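PDB 2NVO: RNA-binding protein RO60 from Deinococcus radiodurans, which binds several small RNAs that accumulate during recovery from ultraviolet irradiation and contributes to the cell's resistance to that irradiation. Local coordinates for residues V295-L308 and V340-L353. Residues are numbered along the deposited sequence; the frame is centred on the assembly and turned at random.
Sequences VQAVIERLTDPAAL and VPRVVDALEEAFTL
Val343 is a knob set into a hole formed by Val295, Val298, Ile299 and Leu302. Val343 CG1 meets Leu302 CD1 at 3.9 Å, while Val343 CG2 faces Val295 and Ile299. Leu302 CD1 also reaches Leu347 CD2, so one leucine methyl lies against two residues a helical turn apart. Ile299 spreads its branches between Arg342 and Ala346, on either side of Val343 in sequence. Ile299 CG2 packs on Ala346 CB at 3.9 Å. The extended arm carries Ile299 CD1 over one face of the Arg342 guanidinium, 3.6 Å from Arg342 NH1. The bend at chi3 of Arg342 (68°) turns the guanidinium back toward Ile299 and Val295.

Farther along, the small side chain of Ala350 lets the backbones come close. Ala350 CB lies 3.3 Å from Leu302 O, a buried carbonyl oxygen with no polar partner in the model. Thr303, just past the helix end, turns its two branches to different tasks. With chi1 at 57°, Thr303 OG1 donates a hydrogen bond back to Ile299 O at 2.9 Å. CG2 instead rests against Ala346 O and the extended side chain of Glu349. One water donates to both Thr303 O and Glu349 OE2. Beyond this turn, Leu308 CD1 meets Leu353 CB at 3.6 Å, the two side chains crossing nearly at right angles.

Further helices flank the pair. Leu271 of helix 271-283 touches Leu302, and Leu275 and Leu278 touch Leu347. Tyr325 of helix 315-326 packs on Val343 and hydrogen-bonds through its hydroxyl to Val340 N. The segments of helices 292-302 and 341-354 run nearly parallel, 9° apart, with axes 9.2 Å from each other. Parallel neighbours of this kind, with helix 315-326 between them in sequence, are consistent with the stacked helical layers of an alpha-solenoid, here the horseshoe-shaped TROVE domain of HEAT-like repeats.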
# COMPACT_ATOMS: atom_id res chain seq x y z
N VAL A 295 -22.40 -18.23 5.02
CA VAL A 295 -21.90 -18.28 3.65
C VAL A 295 -22.62 -17.26 2.75
O VAL A 295 -21.98 -16.46 2.06
CB VAL A 295 -22.03 -19.69 3.06
CG1 VAL A 295 -21.91 -19.67 1.54
CG2 VAL A 295 -20.98 -20.62 3.67
N GLN A 296 -23.96 -17.26 2.77
CA GLN A 296 -24.69 -16.32 1.93
C GLN A 296 -24.41 -14.90 2.35
O GLN A 296 -24.28 -14.00 1.52
CB GLN A 296 -26.21 -16.58 1.94
CG GLN A 296 -26.92 -15.82 0.81
CD GLN A 296 -26.40 -16.20 -0.57
OE1 GLN A 296 -26.26 -15.34 -1.45
NE2 GLN A 296 -26.09 -17.48 -0.76
N ALA A 297 -24.32 -14.68 3.65
CA ALA A 297 -24.08 -13.33 4.15
C ALA A 297 -22.70 -12.86 3.71
O ALA A 297 -22.52 -11.69 3.38
CB ALA A 297 -24.20 -13.30 5.67
N VAL A 298 -21.72 -13.76 3.72
CA VAL A 298 -20.39 -13.37 3.21
C VAL A 298 -20.47 -13.04 1.71
O VAL A 298 -20.01 -11.99 1.28
CB VAL A 298 -19.32 -14.44 3.52
CG1 VAL A 298 -18.01 -14.16 2.76
CG2 VAL A 298 -19.05 -14.48 5.02
N ILE A 299 -21.08 -13.93 0.93
CA ILE A 299 -21.23 -13.68 -0.50
C ILE A 299 -21.85 -12.32 -0.79
O ILE A 299 -21.37 -11.59 -1.65
CB ILE A 299 -22.02 -14.80 -1.19
CG1 ILE A 299 -21.19 -16.09 -1.18
CG2 ILE A 299 -22.40 -14.42 -2.64
CD1 ILE A 299 -22.01 -17.33 -1.53
N GLU A 300 -22.92 -11.97 -0.07
CA GLU A 300 -23.58 -10.69 -0.28
C GLU A 300 -22.67 -9.49 0.00
O GLU A 300 -22.72 -8.48 -0.69
CB GLU A 300 -24.88 -10.59 0.55
CG GLU A 300 -25.93 -11.61 0.15
CD GLU A 300 -26.32 -11.52 -1.32
OE1 GLU A 300 -26.28 -10.41 -1.88
OE2 GLU A 300 -26.67 -12.56 -1.92
N ARG A 301 -21.86 -9.58 1.04
CA ARG A 301 -20.93 -8.50 1.32
C ARG A 301 -19.82 -8.40 0.26
O ARG A 301 -19.42 -7.31 -0.12
CB ARG A 301 -20.33 -8.67 2.71
CG ARG A 301 -21.39 -8.75 3.80
CD ARG A 301 -20.77 -9.10 5.12
NE ARG A 301 -19.75 -8.12 5.48
CZ ARG A 301 -19.21 -8.02 6.68
NH1 ARG A 301 -19.61 -8.83 7.66
NH2 ARG A 301 -18.29 -7.11 6.91
N LEU A 302 -19.33 -9.55 -0.20
CA LEU A 302 -18.21 -9.61 -1.13
C LEU A 302 -18.56 -9.04 -2.50
O LEU A 302 -17.69 -8.58 -3.23
CB LEU A 302 -17.74 -11.06 -1.29
CG LEU A 302 -17.05 -11.66 -0.07
CD1 LEU A 302 -16.68 -13.11 -0.34
CD2 LEU A 302 -15.83 -10.81 0.26
N THR A 303 -19.85 -9.11 -2.84
CA THR A 303 -20.30 -8.69 -4.16
C THR A 303 -21.20 -7.46 -4.09
O THR A 303 -21.88 -7.14 -5.05
CB THR A 303 -21.06 -9.80 -4.88
OG1 THR A 303 -22.18 -10.22 -4.08
CG2 THR A 303 -20.15 -11.00 -5.15
N ASP A 304 -21.21 -6.78 -2.95
CA ASP A 304 -22.00 -5.56 -2.78
C ASP A 304 -21.31 -4.40 -3.51
O ASP A 304 -20.25 -3.95 -3.09
CB ASP A 304 -22.13 -5.25 -1.30
CG ASP A 304 -23.03 -4.05 -1.01
OD1 ASP A 304 -23.38 -3.82 0.16
OD2 ASP A 304 -23.38 -3.33 -1.95
N PRO A 305 -21.90 -3.93 -4.62
CA PRO A 305 -21.25 -2.89 -5.42
C PRO A 305 -20.96 -1.62 -4.63
O PRO A 305 -19.90 -1.01 -4.81
CB PRO A 305 -22.28 -2.62 -6.53
CG PRO A 305 -23.02 -3.90 -6.65
CD PRO A 305 -23.14 -4.41 -5.25
N ALA A 306 -21.87 -1.24 -3.75
CA ALA A 306 -21.69 -0.04 -2.95
C ALA A 306 -20.56 -0.21 -1.93
O ALA A 306 -19.85 0.73 -1.62
CB ALA A 306 -23.00 0.33 -2.25
N ALA A 307 -20.40 -1.42 -1.42
CA ALA A 307 -19.36 -1.66 -0.43
C ALA A 307 -18.00 -1.80 -1.13
O ALA A 307 -16.97 -1.39 -0.59
CB ALA A 307 -19.68 -2.90 0.40
N LEU A 308 -18.01 -2.38 -2.33
CA LEU A 308 -16.81 -2.46 -3.16
C LEU A 308 -16.30 -1.05 -3.50
O LEU A 308 -15.10 -0.76 -3.37
CB LEU A 308 -17.11 -3.26 -4.43
CG LEU A 308 -17.26 -4.78 -4.26
CD1 LEU A 308 -17.86 -5.43 -5.48
CD2 LEU A 308 -15.90 -5.43 -3.91
N VAL A 340 -14.95 -22.60 1.07
CA VAL A 340 -16.29 -22.79 0.52
C VAL A 340 -16.31 -22.35 -0.94
O VAL A 340 -16.05 -21.19 -1.23
CB VAL A 340 -17.34 -21.94 1.27
CG1 VAL A 340 -18.69 -22.13 0.62
CG2 VAL A 340 -17.36 -22.30 2.74
N PRO A 341 -16.65 -23.27 -1.85
CA PRO A 341 -16.58 -23.02 -3.29
C PRO A 341 -17.35 -21.78 -3.73
O PRO A 341 -16.82 -20.97 -4.49
CB PRO A 341 -17.19 -24.28 -3.90
CG PRO A 341 -16.88 -25.34 -2.90
CD PRO A 341 -17.03 -24.66 -1.56
N ARG A 342 -18.59 -21.63 -3.26
CA ARG A 342 -19.39 -20.49 -3.72
C ARG A 342 -18.84 -19.15 -3.21
O ARG A 342 -19.17 -18.11 -3.76
CB ARG A 342 -20.88 -20.69 -3.36
CG ARG A 342 -21.61 -21.63 -4.32
CD ARG A 342 -23.06 -21.92 -3.89
NE ARG A 342 -23.89 -20.73 -4.01
CZ ARG A 342 -24.28 -19.99 -2.98
NH1 ARG A 342 -23.94 -20.35 -1.75
NH2 ARG A 342 -25.03 -18.92 -3.18
N VAL A 343 -18.01 -19.19 -2.17
CA VAL A 343 -17.34 -17.97 -1.70
C VAL A 343 -16.18 -17.66 -2.65
O VAL A 343 -16.00 -16.52 -3.07
CB VAL A 343 -16.81 -18.10 -0.24
CG1 VAL A 343 -15.94 -16.92 0.14
CG2 VAL A 343 -17.97 -18.23 0.76
N VAL A 344 -15.42 -18.69 -3.00
CA VAL A 344 -14.40 -18.55 -4.04
C VAL A 344 -15.02 -17.97 -5.30
O VAL A 344 -14.47 -17.06 -5.91
CB VAL A 344 -13.75 -19.90 -4.37
CG1 VAL A 344 -12.96 -19.79 -5.68
CG2 VAL A 344 -12.87 -20.34 -3.22
N ASP A 345 -16.20 -18.48 -5.65
CA ASP A 345 -16.95 -17.99 -6.81
C ASP A 345 -17.30 -16.51 -6.69
O ASP A 345 -17.24 -15.77 -7.66
CB ASP A 345 -18.26 -18.76 -6.97
CG ASP A 345 -18.10 -20.07 -7.72
OD1 ASP A 345 -17.07 -20.25 -8.40
OD2 ASP A 345 -19.03 -20.90 -7.63
N ALA A 346 -17.72 -16.10 -5.50
CA ALA A 346 -18.15 -14.72 -5.30
C ALA A 346 -16.96 -13.77 -5.45
O ALA A 346 -17.10 -12.61 -5.87
CB ALA A 346 -18.77 -14.56 -3.95
N LEU A 347 -15.80 -14.27 -5.05
CA LEU A 347 -14.56 -13.49 -5.19
C LEU A 347 -14.20 -13.27 -6.66
O LEU A 347 -13.62 -12.24 -7.01
CB LEU A 347 -13.44 -14.16 -4.40
CG LEU A 347 -13.65 -14.03 -2.88
CD1 LEU A 347 -12.71 -14.98 -2.16
CD2 LEU A 347 -13.43 -12.61 -2.42
N GLU A 348 -14.56 -14.22 -7.51
CA GLU A 348 -14.38 -14.04 -8.94
C GLU A 348 -15.29 -12.94 -9.45
O GLU A 348 -14.92 -12.19 -10.35
CB GLU A 348 -14.59 -15.34 -9.71
CG GLU A 348 -13.40 -16.28 -9.62
CD GLU A 348 -13.71 -17.70 -10.06
OE1 GLU A 348 -14.31 -17.89 -11.14
OE2 GLU A 348 -13.34 -18.64 -9.31
N GLU A 349 -16.48 -12.84 -8.86
CA GLU A 349 -17.41 -11.78 -9.21
C GLU A 349 -16.94 -10.42 -8.69
O GLU A 349 -17.06 -9.42 -9.39
CB GLU A 349 -18.83 -12.08 -8.70
CG GLU A 349 -19.85 -11.04 -9.16
CD GLU A 349 -21.27 -11.31 -8.65
OE1 GLU A 349 -21.57 -12.47 -8.31
OE2 GLU A 349 -22.09 -10.36 -8.62
N ALA A 350 -16.43 -10.38 -7.46
CA ALA A 350 -15.88 -9.16 -6.89
C ALA A 350 -14.74 -8.61 -7.77
O ALA A 350 -14.64 -7.41 -7.98
CB ALA A 350 -15.38 -9.41 -5.46
N PHE A 351 -13.91 -9.51 -8.28
CA PHE A 351 -12.83 -9.13 -9.19
C PHE A 351 -13.37 -8.32 -10.38
O PHE A 351 -12.91 -7.22 -10.66
CB PHE A 351 -12.13 -10.39 -9.68
CG PHE A 351 -11.08 -10.16 -10.73
CD1 PHE A 351 -9.82 -9.72 -10.39
CD2 PHE A 351 -11.35 -10.43 -12.07
CE1 PHE A 351 -8.82 -9.55 -11.36
CE2 PHE A 351 -10.36 -10.26 -13.05
CZ PHE A 351 -9.09 -9.80 -12.68
N THR A 352 -14.38 -8.87 -11.05
CA THR A 352 -14.99 -8.20 -12.21
C THR A 352 -15.65 -6.88 -11.82
O THR A 352 -15.47 -5.87 -12.50
CB THR A 352 -15.97 -9.13 -12.91
OG1 THR A 352 -15.28 -10.32 -13.30
CG2 THR A 352 -16.59 -8.46 -14.15
N LEU A 353 -16.37 -6.87 -10.71
CA LEU A 353 -17.08 -5.67 -10.24
C LEU A 353 -16.13 -4.55 -9.84
O LEU A 353 -16.46 -3.37 -9.96
CB LEU A 353 -18.00 -6.01 -9.07
CG LEU A 353 -19.15 -6.97 -9.38
CD1 LEU A 353 -19.86 -7.43 -8.10
CD2 LEU A 353 -20.13 -6.32 -10.34
O HOH W 1 -23.65 -7.95 -7.28